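Flavohemoglobin (Malassezia yamatoensis, PDB 6O0A) probably detoxifies nitric oxide, using a haem-bearing globin domain joined to a reductase domain that holds FAD. Local coordinates at residues Lys338-Thr343 / Asp348-Gly353. Numbering follows the deposited sequence.
Sequences KVLYGT and DGDFVG
T343, F351 and D350 carry most of the surface shared by 338-343 and 348-353, where the short strand 351-352 pairs in parallel with the edge of strand 336-343. T343 N donates a hydrogen bond to F351 O at 3.0 Å, and T343 O accepts from G353 N at 2.9 Å. The threonine side chain adds a grip of its own: with chi1 at 54°, OG1 lies between the backbone N and the carbonyl carbon and receives G349 N at 2.9 Å in a bent bond, while also hydrogen-bonding E346 O, so a single hydroxyl ties down the turn between the strands. Its methyl CG2 rests 3.4 Å from D348 OD1. F351 lays its ring flat over the backbone of G342, whose CA sits 3.4 Å from the ring centroid, 13° off the normal, in a CH-pi contact. Glycine suits this place because, with no side chain, it lets the ring settle directly on its CA; L340 CB meets the same ring near its edge, and I312 of strand 308-315 also touches the phenylalanine. D350 precedes the paired residues and points toward the neighbouring strand. CG swings beside its own backbone N (chi1 -65°), and OD2 uses its anti lone pair to take Y341 N at 2.8 Å in an almost straight bond. The carboxylate thereby occupies an edge N-H just before the backbone ladder starts with F351 N to Y341 O, while L340 CD2 packs across its CB. On the sheet face opposite L340 and F351, the Y341 side chain packs on L327 of helix 324-332, and R324 makes a cation-pi contact with its ring. Parallel pairing of this kind extends one edge of the six-stranded parallel sheet, flanked by helices, of the NAD-binding domain in ferredoxin reductase-like proteins.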
loop_
_atom_site.group_PDB
_atom_site.type_symbol
_atom_site.label_atom_id
_atom_site.label_comp_id
_atom_site.label_asym_id
_atom_site.label_seq_id
_atom_site.Cartn_x
_atom_site.Cartn_y
_atom_site.Cartn_z
ATOM N N LYS A 338 15.649 -7.733 19.723
ATOM C CA LYS A 338 14.790 -8.485 20.625
ATOM C C LYS A 338 13.464 -8.711 19.917
ATOM O O LYS A 338 12.930 -7.784 19.302
ATOM C CB LYS A 338 14.570 -7.736 21.943
ATOM N N VAL A 339 12.955 -9.944 19.964
ATOM C CA VAL A 339 11.679 -10.297 19.346
ATOM C C VAL A 339 10.756 -10.819 20.435
ATOM O O VAL A 339 11.164 -11.655 21.252
ATOM C CB VAL A 339 11.840 -11.349 18.231
ATOM C CG1 VAL A 339 10.487 -11.669 17.592
ATOM C CG2 VAL A 339 12.834 -10.868 17.193
ATOM N N LEU A 340 9.523 -10.321 20.451
ATOM C CA LEU A 340 8.486 -10.772 21.368
ATOM C C LEU A 340 7.241 -11.079 20.559
ATOM O O LEU A 340 6.800 -10.238 19.773
ATOM C CB LEU A 340 8.158 -9.710 22.416
ATOM C CG LEU A 340 9.267 -9.399 23.422
ATOM C CD1 LEU A 340 8.876 -8.201 24.259
ATOM C CD2 LEU A 340 9.545 -10.614 24.299
ATOM N N TYR A 341 6.677 -12.270 20.751
ATOM C CA TYR A 341 5.418 -12.632 20.115
ATOM C C TYR A 341 4.292 -12.573 21.134
ATOM O O TYR A 341 4.415 -13.106 22.239
ATOM C CB TYR A 341 5.476 -14.028 19.494
ATOM C CG TYR A 341 5.817 -13.985 18.026
ATOM C CD1 TYR A 341 7.139 -13.918 17.615
ATOM C CD2 TYR A 341 4.820 -13.979 17.061
ATOM C CE1 TYR A 341 7.471 -13.867 16.278
ATOM C CE2 TYR A 341 5.137 -13.931 15.728
ATOM C CZ TYR A 341 6.462 -13.861 15.338
ATOM O OH TYR A 341 6.782 -13.824 13.992
ATOM N N GLY A 342 3.187 -11.947 20.748
ATOM C CA GLY A 342 1.970 -11.964 21.541
ATOM C C GLY A 342 0.957 -12.864 20.857
ATOM O O GLY A 342 0.826 -12.833 19.631
ATOM N N THR A 343 0.265 -13.682 21.641
ATOM C CA THR A 343 -0.771 -14.559 21.104
ATOM C C THR A 343 -2.124 -14.140 21.662
ATOM O O THR A 343 -2.282 -13.984 22.876
ATOM C CB THR A 343 -0.467 -16.034 21.396
ATOM O OG1 THR A 343 -0.250 -16.236 22.808
ATOM C CG2 THR A 343 0.765 -16.472 20.610
ATOM N N ASP A 348 0.361 -19.242 24.249
ATOM C CA ASP A 348 1.733 -19.730 24.143
ATOM C C ASP A 348 2.742 -18.654 23.734
ATOM O O ASP A 348 3.936 -18.959 23.604
ATOM C CB ASP A 348 1.808 -20.939 23.185
ATOM C CG ASP A 348 1.277 -20.648 21.775
ATOM O OD1 ASP A 348 0.469 -19.715 21.578
ATOM O OD2 ASP A 348 1.668 -21.404 20.860
ATOM N N GLY A 349 2.313 -17.404 23.593
ATOM C CA GLY A 349 3.227 -16.345 23.225
ATOM C C GLY A 349 4.175 -15.953 24.349
ATOM O O GLY A 349 4.042 -16.350 25.507
ATOM N N ASP A 350 5.176 -15.149 23.980
ATOM C CA ASP A 350 5.958 -14.451 24.995
ATOM C C ASP A 350 5.047 -13.654 25.917
ATOM O O ASP A 350 5.306 -13.541 27.120
ATOM C CB ASP A 350 6.974 -13.522 24.344
ATOM C CG ASP A 350 8.013 -14.273 23.557
ATOM O OD1 ASP A 350 8.823 -15.001 24.175
ATOM O OD2 ASP A 350 8.015 -14.133 22.323
ATOM N N PHE A 351 3.985 -13.073 25.361
ATOM C CA PHE A 351 2.906 -12.503 26.153
ATOM C C PHE A 351 1.582 -12.899 25.509
ATOM O O PHE A 351 1.537 -13.384 24.376
ATOM C CB PHE A 351 3.042 -10.978 26.290
ATOM C CG PHE A 351 2.953 -10.229 24.987
ATOM C CD1 PHE A 351 4.061 -10.135 24.145
ATOM C CD2 PHE A 351 1.778 -9.599 24.612
ATOM C CE1 PHE A 351 3.987 -9.444 22.951
ATOM C CE2 PHE A 351 1.707 -8.902 23.417
ATOM C CZ PHE A 351 2.812 -8.831 22.587
ATOM N N VAL A 352 0.502 -12.706 26.252
ATOM C CA VAL A 352 -0.832 -13.014 25.753
ATOM C C VAL A 352 -1.640 -11.730 25.670
ATOM O O VAL A 352 -1.428 -10.775 26.427
ATOM C CB VAL A 352 -1.553 -14.069 26.626
ATOM C CG1 VAL A 352 -0.710 -15.332 26.692
ATOM C CG2 VAL A 352 -1.851 -13.528 28.025
ATOM N N GLY A 353 -2.584 -11.710 24.729
ATOM C CA GLY A 353 -3.471 -10.572 24.625
ATOM C C GLY A 353 -2.829 -9.415 23.879
ATOM O O GLY A 353 -1.928 -9.587 23.050
#